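Local coordinates for protein blood group a-and b-cleaving endo-beta-galactosidase (Streptococcus pneumoniae, PDB 2YGL) that probably binds blood-group carbohydrate antigens through tandem CBM51 modules belonging to a family 98 glycoside hydrolase, at residues Gln175-Thr178 / Pro179-Asn183; Gly188-Leu192 / Ser193-Trp197; Lys229-Asp233 / Gly234-Glu238; Val319-Pro322 / Lys323-Thr327. All blocks are in the same frame, centred on the assembly; numbering follows the deposited sequence.

Interaction 1 of 4, residues Gln175-Thr178 / Pro179-Asn183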
# COMPACT_ATOMS: atom_id res chain seq x y z
N GLN A 175 1.35 5.57 3.68
CA GLN A 175 1.15 4.87 4.95
C GLN A 175 -0.30 5.01 5.40
O GLN A 175 -1.03 5.87 4.91
CB GLN A 175 2.10 5.42 6.02
CG GLN A 175 3.59 5.25 5.71
CD GLN A 175 4.09 3.83 5.93
OE1 GLN A 175 4.33 3.09 4.97
NE2 GLN A 175 4.24 3.44 7.19
N THR A 176 -0.71 4.14 6.33
CA THR A 176 -2.03 4.24 6.95
C THR A 176 -2.22 5.65 7.52
O THR A 176 -1.36 6.17 8.23
CB THR A 176 -2.20 3.18 8.07
OG1 THR A 176 -1.88 1.88 7.55
CG2 THR A 176 -3.62 3.17 8.62
N ILE A 177 -3.35 6.27 7.17
CA ILE A 177 -3.62 7.66 7.55
C ILE A 177 -3.84 7.78 9.06
O ILE A 177 -4.68 7.09 9.63
CB ILE A 177 -4.83 8.26 6.78
CG1 ILE A 177 -4.73 7.99 5.27
CG2 ILE A 177 -4.99 9.76 7.09
CD1 ILE A 177 -3.52 8.61 4.56
N THR A 178 -3.06 8.66 9.69
CA THR A 178 -3.22 9.00 11.11
C THR A 178 -3.11 10.52 11.26
O THR A 178 -2.59 11.19 10.37
CB THR A 178 -2.14 8.32 11.99
OG1 THR A 178 -0.85 8.87 11.68
CG2 THR A 178 -2.12 6.81 11.80
N PRO A 179 -3.60 11.07 12.39
CA PRO A 179 -3.34 12.49 12.66
C PRO A 179 -1.85 12.82 12.60
O PRO A 179 -1.48 13.83 11.99
CB PRO A 179 -3.90 12.68 14.07
CG PRO A 179 -5.02 11.71 14.14
CD PRO A 179 -4.57 10.51 13.35
N ASP A 180 -1.01 11.97 13.20
CA ASP A 180 0.45 12.11 13.14
C ASP A 180 0.99 12.25 11.72
O ASP A 180 1.82 13.11 11.44
CB ASP A 180 1.14 10.93 13.84
CG ASP A 180 1.26 11.12 15.33
OD1 ASP A 180 1.21 12.28 15.80
OD2 ASP A 180 1.40 10.10 16.05
N LEU A 181 0.51 11.38 10.82
CA LEU A 181 0.95 11.38 9.43
C LEU A 181 0.57 12.69 8.72
O LEU A 181 1.39 13.25 7.99
CB LEU A 181 0.38 10.17 8.67
CG LEU A 181 0.65 10.07 7.16
CD1 LEU A 181 2.14 9.96 6.85
CD2 LEU A 181 -0.12 8.91 6.56
N LEU A 182 -0.65 13.15 8.94
CA LEU A 182 -1.11 14.41 8.35
C LEU A 182 -0.40 15.62 8.96
O LEU A 182 -0.25 16.65 8.30
CB LEU A 182 -2.64 14.55 8.43
CG LEU A 182 -3.49 13.48 7.73
CD1 LEU A 182 -4.97 13.86 7.74
CD2 LEU A 182 -3.02 13.22 6.30
N ASN A 183 0.04 15.48 10.21
CA ASN A 183 0.81 16.51 10.90
C ASN A 183 2.28 16.58 10.45
O ASN A 183 2.87 17.66 10.44
CB ASN A 183 0.74 16.33 12.42
CG ASN A 183 -0.60 16.78 13.00
OD1 ASN A 183 -1.08 16.23 13.98
ND2 ASN A 183 -1.19 17.80 12.38
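Thr178 caps the N-terminus of the short helix 179-184; Ile177, just before the cap, and Leu182, four residues after it, form the hydrophobic staple that goes with this N-cap. The chain arrives here from strand 160-171, the last of the first module, and the helix carries it on to strand 189-191 of the second. At the cap, the Thr178 hydroxyl sits between the backbone N and the carbonyl carbon (chi1 67°), a crowded position that turns OG1 back over the first turn of the helix. There it accepts the amide of Leu181, with Leu181 N 3.0 Å from Thr178 OG1 and the N-H pointing at it at 156°. The carbonyl of the same threonine takes up the next amide: Leu182 N lies 3.1 Å from Thr178 O, so two amides at the helix start are satisfied by one residue. Across the staple, Ile177 CG2 meets Leu182 CD2 at 4.1 Å, the two side chains crossing obliquely. Ile177 also reaches Arg264 and Ile266 of strand 262-271, while Leu182 rests on Tyr268 of the same strand, which ties the cap to the sheet beneath. Leu181, with CG anti to the backbone N (chi1 175°), sends CD2 against the incoming loop, where Leu181 CD2 lies 4.0 Å from Ile177 CD1 and 4.2 Å from Gln175 CB. The same methyl covers two loop carbonyls, Leu181 CD2 lying 3.6 Å from Gln175 O and 3.4 Å from Thr176 O.

Interaction 2 of 4, residues Gly188-Leu192 / Ser193-Trp197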
# COMPACT_ATOMS: atom_id res chain seq x y z
N GLY A 188 4.05 14.33 -1.94
CA GLY A 188 3.06 14.47 -3.02
C GLY A 188 1.73 15.00 -2.55
O GLY A 188 0.81 15.19 -3.35
N GLY A 189 1.61 15.23 -1.24
CA GLY A 189 0.41 15.82 -0.65
C GLY A 189 0.52 17.33 -0.61
O GLY A 189 1.54 17.88 -0.20
N VAL A 190 -0.53 18.01 -1.06
CA VAL A 190 -0.60 19.47 -0.99
C VAL A 190 -1.77 19.85 -0.09
O VAL A 190 -2.92 19.50 -0.37
CB VAL A 190 -0.74 20.11 -2.39
CG1 VAL A 190 -1.05 21.60 -2.30
CG2 VAL A 190 0.53 19.89 -3.21
N TYR A 191 -1.47 20.56 1.00
CA TYR A 191 -2.49 21.02 1.94
C TYR A 191 -3.40 22.05 1.29
O TYR A 191 -2.94 22.98 0.62
CB TYR A 191 -1.84 21.62 3.20
CG TYR A 191 -1.08 20.62 4.02
CD1 TYR A 191 -1.74 19.67 4.79
CD2 TYR A 191 0.32 20.63 4.05
CE1 TYR A 191 -1.05 18.74 5.55
CE2 TYR A 191 1.03 19.71 4.81
CZ TYR A 191 0.34 18.77 5.56
OH TYR A 191 1.03 17.86 6.31
N LEU A 192 -4.70 21.89 1.50
CA LEU A 192 -5.70 22.80 0.95
C LEU A 192 -5.49 24.24 1.41
O LEU A 192 -5.64 25.18 0.63
CB LEU A 192 -7.12 22.33 1.26
CG LEU A 192 -7.77 21.38 0.23
CD1 LEU A 192 -7.08 20.02 0.18
CD2 LEU A 192 -9.24 21.21 0.55
N SER A 193 -5.11 24.40 2.68
CA SER A 193 -4.82 25.72 3.26
C SER A 193 -3.60 26.41 2.65
O SER A 193 -3.34 27.58 2.93
CB SER A 193 -4.67 25.61 4.78
OG SER A 193 -3.62 24.71 5.13
N ASP A 194 -2.84 25.69 1.82
CA ASP A 194 -1.73 26.29 1.08
C ASP A 194 -2.16 26.71 -0.33
O ASP A 194 -1.33 27.16 -1.13
CB ASP A 194 -0.55 25.32 1.01
CG ASP A 194 0.16 25.17 2.34
OD1 ASP A 194 -0.03 26.03 3.24
OD2 ASP A 194 0.92 24.18 2.50
N LEU A 195 -3.45 26.58 -0.62
CA LEU A 195 -4.00 26.91 -1.94
C LEU A 195 -5.00 28.06 -1.89
O LEU A 195 -5.55 28.38 -0.83
CB LEU A 195 -4.67 25.67 -2.55
CG LEU A 195 -3.86 24.39 -2.72
CD1 LEU A 195 -4.79 23.23 -3.05
CD2 LEU A 195 -2.78 24.55 -3.78
N GLU A 196 -5.22 28.69 -3.04
CA GLU A 196 -6.26 29.70 -3.18
C GLU A 196 -7.56 29.03 -3.61
O GLU A 196 -7.59 28.32 -4.61
CB GLU A 196 -5.87 30.77 -4.21
CG GLU A 196 -4.68 31.64 -3.81
CD GLU A 196 -4.96 32.49 -2.58
OE1 GLU A 196 -5.63 33.53 -2.73
OE2 GLU A 196 -4.51 32.11 -1.48
N TRP A 197 -8.63 29.26 -2.85
CA TRP A 197 -9.95 28.80 -3.27
C TRP A 197 -10.53 29.78 -4.29
O TRP A 197 -10.10 30.93 -4.35
CB TRP A 197 -10.89 28.62 -2.08
CG TRP A 197 -10.98 29.80 -1.14
CD1 TRP A 197 -11.42 31.06 -1.44
CD2 TRP A 197 -10.63 29.81 0.25
NE1 TRP A 197 -11.36 31.86 -0.32
CE2 TRP A 197 -10.88 31.12 0.73
CE3 TRP A 197 -10.13 28.85 1.14
CZ2 TRP A 197 -10.65 31.49 2.06
CZ3 TRP A 197 -9.90 29.22 2.46
CH2 TRP A 197 -10.16 30.53 2.91
O HOH W 1 1.22 22.19 0.68
O HOH W 2 -7.45 27.00 0.83
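Tyr191 and Asp194 meet across a 3-10 turn that ends strand 189-191, which pairs with strand 343-352 in the six-stranded sheet of the second beta-sandwich module. The aspartate side chain runs alongside that of the tyrosine. Asp194 CB starts over the backbone, 3.4 Å from Tyr191 O, and Asp194 CG comes 4.2 Å from Tyr191 CB. Beyond the fork, Asp194 OD2 stands at the ring edge near the ring plane, 3.9 Å from Tyr191 CD2, with the carboxylate turned almost perpendicular to the ring (87°). That oxygen also accepts from a water which in turn accepts from Tyr191 N, while OD1 forms a salt bridge with Lys241. The tyrosine hydroxyl leaves for Leu182 O of helix 179-184. Two i to i+3 bonds hold the turn, Asp194 N to Tyr191 O at 3.0 Å and Leu195 N to Leu192 O at 2.9 Å, both donors standing above the carbonyl planes. On the far flank, Leu195 CD2 packs 3.7 Å from Val190 CG1, the side chains crossing at about a right angle. A second water donates to both Leu192 O, at 2.6 Å, and Leu195 O.

Interaction 3 of 4, residues Lys229-Asp233 / Gly234-Glu238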
# COMPACT_ATOMS: atom_id res chain seq x y z
N LYS A 229 -8.26 21.78 16.58
CA LYS A 229 -8.24 20.72 17.58
C LYS A 229 -9.51 19.88 17.49
O LYS A 229 -10.61 20.42 17.45
CB LYS A 229 -8.07 21.31 18.98
CG LYS A 229 -7.59 20.31 20.04
CD LYS A 229 -7.59 20.92 21.45
CE LYS A 229 -6.45 21.92 21.64
NZ LYS A 229 -6.51 22.58 22.98
N LEU A 230 -9.33 18.57 17.45
CA LEU A 230 -10.44 17.63 17.30
C LEU A 230 -10.36 16.47 18.29
O LEU A 230 -9.31 16.22 18.88
CB LEU A 230 -10.46 17.08 15.87
CG LEU A 230 -11.00 18.00 14.77
CD1 LEU A 230 -10.66 17.47 13.39
CD2 LEU A 230 -12.50 18.15 14.93
N LEU A 231 -11.48 15.77 18.48
CA LEU A 231 -11.49 14.50 19.20
C LEU A 231 -11.17 13.38 18.22
O LEU A 231 -11.90 13.17 17.25
CB LEU A 231 -12.85 14.23 19.84
CG LEU A 231 -13.16 14.70 21.27
CD1 LEU A 231 -14.54 14.20 21.67
CD2 LEU A 231 -12.11 14.21 22.27
N ILE A 232 -10.07 12.69 18.48
CA ILE A 232 -9.71 11.49 17.73
C ILE A 232 -9.71 10.33 18.73
O ILE A 232 -8.91 10.32 19.67
CB ILE A 232 -8.32 11.61 17.04
CG1 ILE A 232 -8.19 12.92 16.24
CG2 ILE A 232 -8.05 10.37 16.17
CD1 ILE A 232 -9.04 13.02 14.97
N ASP A 233 -10.62 9.38 18.52
CA ASP A 233 -10.81 8.24 19.42
C ASP A 233 -10.94 8.66 20.89
O ASP A 233 -10.28 8.10 21.77
CB ASP A 233 -9.69 7.20 19.24
CG ASP A 233 -9.71 6.54 17.86
OD1 ASP A 233 -10.77 6.02 17.46
OD2 ASP A 233 -8.66 6.54 17.19
N GLY A 234 -11.77 9.67 21.14
CA GLY A 234 -12.00 10.19 22.49
C GLY A 234 -10.84 10.97 23.09
O GLY A 234 -10.84 11.25 24.29
N LYS A 235 -9.86 11.33 22.26
CA LYS A 235 -8.69 12.07 22.72
C LYS A 235 -8.48 13.34 21.89
O LYS A 235 -8.53 13.29 20.66
CB LYS A 235 -7.44 11.18 22.64
CG LYS A 235 -6.39 11.47 23.70
CD LYS A 235 -6.76 10.85 25.06
CE LYS A 235 -5.52 10.53 25.90
NZ LYS A 235 -4.72 11.75 26.22
N GLU A 236 -8.23 14.46 22.56
CA GLU A 236 -8.02 15.74 21.89
C GLU A 236 -6.68 15.78 21.17
O GLU A 236 -5.64 15.48 21.77
CB GLU A 236 -8.15 16.91 22.87
CG GLU A 236 -9.58 17.19 23.33
CD GLU A 236 -9.74 18.54 24.02
OE1 GLU A 236 -8.75 19.06 24.58
OE2 GLU A 236 -10.86 19.08 24.01
N VAL A 237 -6.71 16.13 19.89
CA VAL A 237 -5.52 16.17 19.04
C VAL A 237 -5.50 17.46 18.21
O VAL A 237 -6.49 17.79 17.55
CB VAL A 237 -5.44 14.94 18.09
CG1 VAL A 237 -4.18 14.99 17.23
CG2 VAL A 237 -5.47 13.64 18.89
N GLU A 238 -4.38 18.17 18.26
CA GLU A 238 -4.18 19.38 17.46
C GLU A 238 -3.67 19.05 16.06
O GLU A 238 -2.90 18.10 15.88
CB GLU A 238 -3.20 20.33 18.13
CG GLU A 238 -3.76 21.06 19.34
CD GLU A 238 -2.82 22.13 19.85
OE1 GLU A 238 -1.64 21.81 20.11
OE2 GLU A 238 -3.26 23.28 20.00
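The carboxylate of Glu236 offers one face to the aliphatic chain of Lys229: Lys229 CD sits over that plane, 3.8 Å from Glu236 OE1, while OE2 makes a salt bridge with Arg273. The carboxylate of Glu238 is approached more obliquely, Lys229 CE lying above its plane on the OE2 side and 3.6 Å from Glu238 CG. A third flat group, the peptide between Gly234 and Lys235, is covered on one face by Leu231, whose CD2 is 3.6 Å from Gly234 C. All three belong to a beta hairpin in which strands 228-232 and 235-239 are joined by a type I' turn from Ile232 to Lys235, with Asp233 and Gly234 at its corners. Two hydrogen-bonded pairs zip it together. Leu230 N and Val237 O, and Val237 N and Leu230 O at 2.8 Å, make the first; in the second, Ile232 N reaches Lys235 O at 2.7 Å and Lys235 N returns to Ile232 O from well above the carbonyl plane. On the face opposite the glutamates, Ile232 CG1 touches Val237 CG2 at 3.9 Å, the branches crossing at about a right angle, and both residues receive Pro179 of helix 179-184. Ile232 and Val237 thus give one face an apolar patch against the helix, while the other carries Lys229, Glu236 and Glu238 beside Leu231. Lys229 extends with CG anti to the backbone N (chi1 -162°) and bends at chi3, which leaves NZ 4.5 Å from both Glu236 OE1 and Glu238 OE2. At that separation its charge probably offers both carboxylates a diffuse attraction instead of a direct bridge.

Interaction 4 of 4, residues Val319-Pro322 / Lys323-Thr327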
# COMPACT_ATOMS: atom_id res chain seq x y z
N VAL A 319 -11.23 9.94 0.04
CA VAL A 319 -12.02 9.66 -1.16
C VAL A 319 -11.22 9.91 -2.45
O VAL A 319 -10.45 10.87 -2.54
CB VAL A 319 -13.37 10.45 -1.15
CG1 VAL A 319 -13.14 11.97 -1.16
CG2 VAL A 319 -14.28 10.03 -2.29
N GLU A 320 -11.40 9.01 -3.42
CA GLU A 320 -10.79 9.16 -4.74
C GLU A 320 -11.47 10.28 -5.51
O GLU A 320 -12.70 10.39 -5.51
CB GLU A 320 -10.89 7.86 -5.54
CG GLU A 320 -9.95 6.75 -5.09
CD GLU A 320 -10.01 5.52 -5.98
OE1 GLU A 320 -10.97 5.37 -6.77
OE2 GLU A 320 -9.09 4.68 -5.89
N ILE A 321 -10.67 11.11 -6.17
CA ILE A 321 -11.19 12.14 -7.06
C ILE A 321 -11.19 11.58 -8.48
O ILE A 321 -10.14 11.13 -8.96
CB ILE A 321 -10.34 13.44 -7.00
CG1 ILE A 321 -10.16 13.94 -5.55
CG2 ILE A 321 -10.93 14.53 -7.90
CD1 ILE A 321 -11.44 14.18 -4.77
N PRO A 322 -12.35 11.59 -9.16
CA PRO A 322 -12.42 11.03 -10.51
C PRO A 322 -11.50 11.76 -11.48
O PRO A 322 -11.33 12.98 -11.39
CB PRO A 322 -13.89 11.25 -10.90
CG PRO A 322 -14.62 11.37 -9.61
CD PRO A 322 -13.67 12.08 -8.70
N LYS A 323 -10.91 11.00 -12.40
CA LYS A 323 -10.07 11.55 -13.46
C LYS A 323 -10.79 12.69 -14.19
O LYS A 323 -12.00 12.63 -14.41
CB LYS A 323 -9.69 10.44 -14.45
CG LYS A 323 -8.73 10.84 -15.57
CD LYS A 323 -8.45 9.65 -16.48
CE LYS A 323 -7.84 10.08 -17.81
NZ LYS A 323 -8.83 10.72 -18.72
N ASP A 324 -10.03 13.74 -14.52
CA ASP A 324 -10.51 14.92 -15.26
C ASP A 324 -11.49 15.83 -14.50
O ASP A 324 -12.26 16.57 -15.12
CB ASP A 324 -11.09 14.52 -16.63
CG ASP A 324 -10.05 13.86 -17.54
OD1 ASP A 324 -8.86 14.23 -17.48
OD2 ASP A 324 -10.44 12.98 -18.33
N THR A 325 -11.45 15.79 -13.17
CA THR A 325 -12.30 16.66 -12.34
C THR A 325 -11.88 18.12 -12.49
O THR A 325 -10.69 18.45 -12.43
CB THR A 325 -12.27 16.24 -10.84
OG1 THR A 325 -12.84 14.93 -10.70
CG2 THR A 325 -13.06 17.21 -9.97
N GLN A 326 -12.87 18.99 -12.71
CA GLN A 326 -12.63 20.42 -12.91
C GLN A 326 -12.78 21.21 -11.61
O GLN A 326 -12.02 22.15 -11.34
CB GLN A 326 -13.58 20.99 -13.97
CG GLN A 326 -13.51 20.30 -15.33
CD GLN A 326 -12.11 20.32 -15.92
OE1 GLN A 326 -11.42 19.31 -15.94
NE2 GLN A 326 -11.68 21.48 -16.39
N THR A 327 -13.78 20.82 -10.81
CA THR A 327 -14.18 21.56 -9.63
C THR A 327 -14.39 20.62 -8.44
O THR A 327 -15.05 19.58 -8.57
CB THR A 327 -15.47 22.37 -9.90
OG1 THR A 327 -15.25 23.27 -10.99
CG2 THR A 327 -15.91 23.17 -8.68
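A type II beta turn from Pro322 to Thr325 links strand 315-320 to strand 327-334, carrying the chain from the six-stranded to the five-stranded sheet of the second module. Its first and last residues are joined at a single acceptor, the carbonyl of Pro322. The hydroxyl of Thr325 makes the shorter bond, OG1 donating to Pro322 O at 2.6 Å, while the backbone bond that normally closes such a turn is weak, Thr325 N being 3.3 Å from Pro322 O with an N-H angle of 129°. The side chain thus reinforces a loosely closed turn. What puts it there is the threonine torsion: OG1 lies anti to the carbonyl carbon and beside the backbone N (chi1 -64°), so hydroxyl and amide face the same oxygen. Carbon also lies close to this hydroxyl, with Thr325 OG1 3.6 Å from Pro322 CD and 3.4 Å from Ile321 CG2. The threonine methyl follows, Thr325 CG2 standing 4.0 Å from Ile321 CG2 as the two branched side chains cross at about a right angle. At the outer corners of the turn, the extended Lys323 chain bends at its last torsion, letting NZ fold back to Asp324 OD2 at 2.8 Å in a salt bridge between successive residues; the ammonium comes from above the carboxylate plane. Inward, Ile321 packs on Val262 and Phe265 of strand 262-271 and on Ile297 of strand 295-299. Thr325 rests on Ala292 at the end of strand 285-292, and just past it Asp293 OD1 accepts the amides of Gln326 and Thr327, where strand 327-334 begins.

How the interactions relate
The four contacts follow one another along the chain in the order 1 to 4. Interaction 1, on helix 179-184, is the hub at the entrance to the second module. Its centre lies about 13 Å from that of interaction 3, and it touches the hairpin through the start of the helix. About 16 Å separates it from interaction 2, which it meets through a probable hydrogen bond between Leu182 O and Tyr191 OH. Interactions 2 and 4 reach the same six-stranded sheet, with centres about 15 Å apart, but do not touch. Interactions 3 and 4 are farthest apart, about 29 Å between centres. The helix that follows the linker from the first module packs on both the sheet and the hairpin of the second.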